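Local coordinates for oxidoreductase, NAD-binding/iron-sulfur cluster-binding protein (Nitratireductor pacificus pht-3B, PDB 6ZXU), which is a catabolic reductive dehalogenase that holds a cobalamin and two iron-sulfur clusters, and probably uses them to remove halogens from organic substrates by reduction, at residues A[402-406]-A[483-489]; A[423-427]-A[489-495]. One frame throughout, in Å; residues are numbered along the deposited sequence.

Contact 1 (A[402-406]-A[483-489]); sequences PWMYY and EVIHNPA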
loop_
_atom_site.group_PDB
_atom_site.type_symbol
_atom_site.label_atom_id
_atom_site.label_comp_id
_atom_site.label_asym_id
_atom_site.label_seq_id
_atom_site.Cartn_x
_atom_site.Cartn_y
_atom_site.Cartn_z
ATOM N N PRO A 402 17.669 -19.197 -0.987
ATOM C CA PRO A 402 17.446 -19.595 -2.386
ATOM C C PRO A 402 16.061 -20.084 -2.652
ATOM O O PRO A 402 15.504 -19.823 -3.740
ATOM C CB PRO A 402 18.517 -20.731 -2.647
ATOM C CG PRO A 402 19.577 -20.367 -1.644
ATOM C CD PRO A 402 18.892 -19.838 -0.424
ATOM N N TRP A 403 15.454 -20.727 -1.670
ATOM C CA TRP A 403 14.130 -21.269 -1.906
ATOM C C TRP A 403 13.051 -20.142 -1.976
ATOM O O TRP A 403 11.893 -20.475 -2.212
ATOM C CB TRP A 403 13.751 -22.303 -0.811
ATOM C CG TRP A 403 13.977 -21.822 0.585
ATOM C CD1 TRP A 403 15.133 -21.900 1.305
ATOM C CD2 TRP A 403 13.043 -21.172 1.421
ATOM N NE1 TRP A 403 14.946 -21.350 2.545
ATOM C CE2 TRP A 403 13.669 -20.880 2.605
ATOM C CE3 TRP A 403 11.696 -20.772 1.261
ATOM C CZ2 TRP A 403 13.003 -20.264 3.666
ATOM C CZ3 TRP A 403 11.066 -20.192 2.296
ATOM C CH2 TRP A 403 11.711 -19.943 3.490
ATOM N N MET A 404 13.414 -18.893 -1.670
ATOM C CA MET A 404 12.474 -17.729 -1.748
ATOM C C MET A 404 12.405 -17.160 -3.209
ATOM O O MET A 404 11.487 -16.428 -3.540
ATOM C CB MET A 404 12.922 -16.612 -0.829
ATOM C CG MET A 404 12.905 -16.968 0.657
ATOM S SD MET A 404 13.539 -15.585 1.595
ATOM C CE MET A 404 13.313 -16.160 3.271
ATOM N N TYR A 405 13.361 -17.538 -4.073
ATOM C CA TYR A 405 13.329 -17.177 -5.466
ATOM C C TYR A 405 12.514 -18.178 -6.235
ATOM O O TYR A 405 12.548 -19.379 -5.956
ATOM C CB TYR A 405 14.746 -17.092 -6.048
ATOM C CG TYR A 405 15.638 -16.004 -5.502
ATOM C CD1 TYR A 405 16.230 -16.120 -4.258
ATOM C CD2 TYR A 405 15.916 -14.890 -6.243
ATOM C CE1 TYR A 405 17.075 -15.139 -3.775
ATOM C CE2 TYR A 405 16.776 -13.903 -5.782
ATOM C CZ TYR A 405 17.367 -14.024 -4.580
ATOM O OH TYR A 405 18.214 -13.068 -4.139
ATOM N N TYR A 406 11.790 -17.719 -7.232
ATOM C CA TYR A 406 11.143 -18.617 -8.176
ATOM C C TYR A 406 12.174 -19.473 -8.920
ATOM O O TYR A 406 13.335 -19.111 -9.045
ATOM C CB TYR A 406 10.344 -17.850 -9.208
ATOM C CG TYR A 406 9.103 -17.154 -8.696
ATOM C CD1 TYR A 406 7.968 -17.878 -8.413
ATOM C CD2 TYR A 406 9.061 -15.759 -8.591
ATOM C CE1 TYR A 406 6.843 -17.216 -7.928
ATOM C CE2 TYR A 406 7.961 -15.106 -8.136
ATOM C CZ TYR A 406 6.864 -15.832 -7.815
ATOM O OH TYR A 406 5.707 -15.178 -7.412
ATOM N N GLU A 483 10.897 -11.624 -8.911
ATOM C CA GLU A 483 11.570 -12.913 -8.979
ATOM C C GLU A 483 11.617 -13.681 -7.645
ATOM O O GLU A 483 12.208 -14.737 -7.566
ATOM C CB GLU A 483 12.928 -12.716 -9.617
ATOM C CG GLU A 483 12.697 -12.407 -11.088
ATOM C CD GLU A 483 13.969 -12.201 -11.937
ATOM O OE1 GLU A 483 15.059 -11.997 -11.405
ATOM O OE2 GLU A 483 13.825 -12.216 -13.167
ATOM N N VAL A 484 11.034 -13.100 -6.563
ATOM C CA VAL A 484 10.969 -13.736 -5.265
ATOM C C VAL A 484 9.499 -13.817 -4.844
ATOM O O VAL A 484 8.700 -13.003 -5.258
ATOM C CB VAL A 484 11.767 -13.027 -4.176
ATOM C CG1 VAL A 484 13.210 -12.909 -4.590
ATOM C CG2 VAL A 484 11.217 -11.666 -3.819
ATOM N N ILE A 485 9.179 -14.845 -4.071
ATOM C CA ILE A 485 7.895 -14.945 -3.395
ATOM C C ILE A 485 7.961 -14.140 -2.114
ATOM O O ILE A 485 8.825 -14.385 -1.249
ATOM C CB ILE A 485 7.555 -16.376 -3.131
ATOM C CG1 ILE A 485 7.701 -17.143 -4.443
ATOM C CG2 ILE A 485 6.169 -16.488 -2.521
ATOM C CD1 ILE A 485 7.893 -18.632 -4.229
ATOM N N HIS A 486 7.064 -13.182 -1.936
ATOM C CA HIS A 486 7.185 -12.268 -0.828
ATOM C C HIS A 486 6.886 -12.913 0.499
ATOM O O HIS A 486 7.524 -12.588 1.479
ATOM C CB HIS A 486 6.273 -11.063 -0.973
ATOM C CG HIS A 486 6.634 -10.166 -2.119
ATOM N ND1 HIS A 486 6.328 -8.832 -2.128
ATOM C CD2 HIS A 486 7.272 -10.408 -3.272
ATOM C CE1 HIS A 486 6.750 -8.285 -3.259
ATOM N NE2 HIS A 486 7.280 -9.230 -3.991
ATOM N N ASN A 487 5.932 -13.810 0.542
ATOM C CA ASN A 487 5.494 -14.337 1.833
ATOM C C ASN A 487 6.584 -14.794 2.770
ATOM O O ASN A 487 6.583 -14.401 3.943
ATOM C CB ASN A 487 4.478 -15.451 1.625
ATOM C CG ASN A 487 3.274 -14.939 0.857
ATOM O OD1 ASN A 487 3.421 -14.417 -0.245
ATOM N ND2 ASN A 487 2.131 -15.134 1.398
ATOM N N PRO A 488 7.483 -15.699 2.321
ATOM C CA PRO A 488 8.473 -16.205 3.296
ATOM C C PRO A 488 9.439 -15.127 3.763
ATOM O O PRO A 488 9.885 -15.164 4.894
ATOM C CB PRO A 488 9.185 -17.269 2.490
ATOM C CG PRO A 488 8.935 -17.023 1.110
ATOM C CD PRO A 488 7.585 -16.387 1.031
ATOM N N ALA A 489 9.690 -14.119 2.915
ATOM C CA ALA A 489 10.445 -12.955 3.347
ATOM C C ALA A 489 9.724 -12.112 4.378
ATOM O O ALA A 489 10.330 -11.685 5.360
ATOM C CB ALA A 489 10.842 -12.143 2.147
#
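Met404 and Tyr406, the two residues most buried here, grip 483-489 at different points. Met404 ends a short 3-10 turn. Its carbonyl takes a hydrogen bond from the backbone of Ile485 (Ile485 N to Met404 O, 2.8 Å), while its extended side chain runs along the first turn of the helix, CG 4.0 Å from Pro488 CG and SD 4.4 Å from Ala489 CB. Trp403 adds to this apolar patch, its CZ3 3.5 Å from Pro488 CB. Two residues after Met404, Tyr406 N donates to Glu483 O (3.0 Å), so Tyr405 and Val484 are paired in a single beta bridge with their CA atoms 4.2 Å apart. The side chains reinforce it by two CH-pi contacts: Ile485 CG1 lies over a face of the Tyr406 ring, 3.9 Å from its centroid, and Val484 CG1 stands likewise over Tyr405, also 3.9 Å from the ring centroid. Tyr405 OH bonds to His420 O, and Glu483 forms a salt bridge with Arg361 and a hydrogen bond with Tyr419. Tyr406 OH and the backbone N of His486 are both hydrogen-bonded to the cofactor, which makes this bridged pair of loops part of the wall of the cobalamin pocket.

Contact 2 (A[423-427]-A[489-495]); sequences AVVML and AILMAGL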
loop_
_atom_site.group_PDB
_atom_site.type_symbol
_atom_site.label_atom_id
_atom_site.label_comp_id
_atom_site.label_asym_id
_atom_site.label_seq_id
_atom_site.Cartn_x
_atom_site.Cartn_y
_atom_site.Cartn_z
ATOM N N ALA A 423 17.103 -9.618 1.630
ATOM C CA ALA A 423 15.783 -9.116 1.197
ATOM C C ALA A 423 15.378 -8.036 2.161
ATOM O O ALA A 423 15.401 -8.234 3.389
ATOM C CB ALA A 423 14.733 -10.222 1.210
ATOM N N VAL A 424 15.122 -6.861 1.630
ATOM C CA VAL A 424 14.525 -5.766 2.389
ATOM C C VAL A 424 13.023 -5.773 2.054
ATOM O O VAL A 424 12.618 -5.724 0.914
ATOM C CB VAL A 424 15.125 -4.422 2.033
ATOM C CG1 VAL A 424 14.519 -3.298 2.907
ATOM C CG2 VAL A 424 16.634 -4.519 2.225
ATOM N N VAL A 425 12.217 -5.973 3.098
ATOM C CA VAL A 425 10.795 -6.154 2.976
ATOM C C VAL A 425 10.122 -4.939 3.606
ATOM O O VAL A 425 10.386 -4.554 4.756
ATOM C CB VAL A 425 10.328 -7.403 3.729
ATOM C CG1 VAL A 425 8.872 -7.708 3.444
ATOM C CG2 VAL A 425 11.188 -8.573 3.321
ATOM N N MET A 426 9.194 -4.363 2.852
ATOM C CA MET A 426 8.420 -3.211 3.345
ATOM C C MET A 426 6.954 -3.449 3.169
ATOM O O MET A 426 6.539 -4.088 2.229
ATOM C CB MET A 426 8.840 -1.971 2.663
ATOM C CG MET A 426 10.239 -1.647 3.059
ATOM S SD MET A 426 11.031 -0.316 2.168
ATOM C CE MET A 426 11.121 -1.088 0.531
ATOM N N LEU A 427 6.183 -3.038 4.161
ATOM C CA LEU A 427 4.725 -3.144 4.141
ATOM C C LEU A 427 4.120 -1.744 3.945
ATOM O O LEU A 427 4.544 -0.801 4.585
ATOM C CB LEU A 427 4.212 -3.781 5.359
ATOM C CG LEU A 427 4.661 -5.162 5.808
ATOM C CD1 LEU A 427 3.830 -5.544 7.084
ATOM C CD2 LEU A 427 4.442 -6.199 4.741
ATOM N N ALA A 489 9.690 -14.119 2.915
ATOM C CA ALA A 489 10.445 -12.955 3.347
ATOM C C ALA A 489 9.724 -12.112 4.378
ATOM O O ALA A 489 10.330 -11.685 5.360
ATOM C CB ALA A 489 10.842 -12.143 2.147
ATOM N N ILE A 490 8.431 -11.908 4.231
ATOM C CA ILE A 490 7.627 -11.224 5.263
ATOM C C ILE A 490 7.742 -12.005 6.592
ATOM O O ILE A 490 7.928 -11.409 7.647
ATOM C CB ILE A 490 6.150 -11.073 4.867
ATOM C CG1 ILE A 490 6.037 -10.216 3.604
ATOM C CG2 ILE A 490 5.348 -10.446 5.971
ATOM C CD1 ILE A 490 4.678 -10.404 2.940
ATOM N N LEU A 491 7.668 -13.339 6.512
ATOM C CA LEU A 491 7.761 -14.173 7.732
ATOM C C LEU A 491 9.156 -14.085 8.369
ATOM O O LEU A 491 9.253 -13.842 9.559
ATOM C CB LEU A 491 7.474 -15.581 7.403
ATOM C CG LEU A 491 7.468 -16.486 8.610
ATOM C CD1 LEU A 491 6.238 -16.294 9.488
ATOM C CD2 LEU A 491 7.542 -17.932 8.131
ATOM N N MET A 492 10.187 -14.294 7.586
ATOM C CA MET A 492 11.592 -14.283 8.103
ATOM C C MET A 492 12.080 -12.918 8.556
ATOM O O MET A 492 12.853 -12.810 9.482
ATOM C CB MET A 492 12.559 -14.834 7.097
ATOM C CG MET A 492 12.437 -16.348 6.833
ATOM S SD MET A 492 12.387 -17.295 8.403
ATOM C CE MET A 492 11.341 -18.555 7.663
ATOM N N ALA A 493 11.554 -11.848 7.968
ATOM C CA ALA A 493 11.839 -10.450 8.394
ATOM C C ALA A 493 11.070 -10.015 9.599
ATOM O O ALA A 493 11.281 -8.917 10.074
ATOM C CB ALA A 493 11.605 -9.500 7.221
ATOM N N GLY A 494 10.223 -10.896 10.191
ATOM C CA GLY A 494 9.525 -10.590 11.384
ATOM C C GLY A 494 8.504 -9.470 11.211
ATOM O O GLY A 494 8.266 -8.718 12.133
ATOM N N LEU A 495 7.779 -9.494 10.095
ATOM C CA LEU A 495 6.692 -8.479 9.868
ATOM C C LEU A 495 5.310 -9.056 9.970
ATOM O O LEU A 495 4.369 -8.293 10.086
ATOM C CB LEU A 495 6.891 -7.757 8.544
ATOM C CG LEU A 495 8.161 -6.937 8.404
ATOM C CD1 LEU A 495 8.269 -6.413 7.024
ATOM C CD2 LEU A 495 8.291 -5.866 9.415
#
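Val425 is the central bump of this interface. Its CA-CB bond points at the helix end, and its two methyls part to fill separate hollows: CG2 settles between two small residues one turn apart, 3.8 Å from Ala489 CB and 4.0 Å from Ala493 CB, while CG1 meets Ile490 CG1 at 3.8 Å and Leu495 CD1 at 3.9 Å. The alanines leave room for the branched valine, and the CA atoms of Val425 and Ile490 come within 6.4 Å. At one end of the strand segment Ala423 makes a shallower touch, its CB 4.4 Å from Ala489 CB. At the other end Leu427 reaches further out, its CG 4.0 Å from Leu495 CD1 and its CD2 4.5 Å from Ile490 CG1. This is one face of an antiparallel sheet packed against a helix: Ala423, Val425 and Leu427 point to the helix, whereas Val424 and Met426 point away, Met426 onto helix 445-469. The chain leaves helix 486-492 through a Schellman motif, with Gly494 at positive phi and backbone bonds from Leu495 N to Ile490 O (3.1 Å) and from Gly494 N to Leu491 O (3.2 Å). That turn brings Leu495 back toward the strand, where its CD1 lies against the backbone as well, 3.6 Å from Val425 O. Ile490, set sideways to the strand, also packs on Ser516 of strand 514-521 and touches the bound cobalamin.

Contacts 1 and 2 lie with their centres about 11 Å apart and share helix 486-492, with Ala489 belonging to both. Along the chain the segments alternate: 402-406, 423-427, 483-489, 489-495. The loop after strand 394-399 meets the approach to the helix and its first turn, and the next strand, 422-429, then meets the helix further on and the turn that ends it. The two interfaces touch directly where Met404 CE packs 3.7 Å from Met492 CG. The helix is thus fixed against both a loop and a face of the antiparallel sheet formed by 394-399, 422-429, 514-521 and 474-477, and cobalamin touches residues of both contacts.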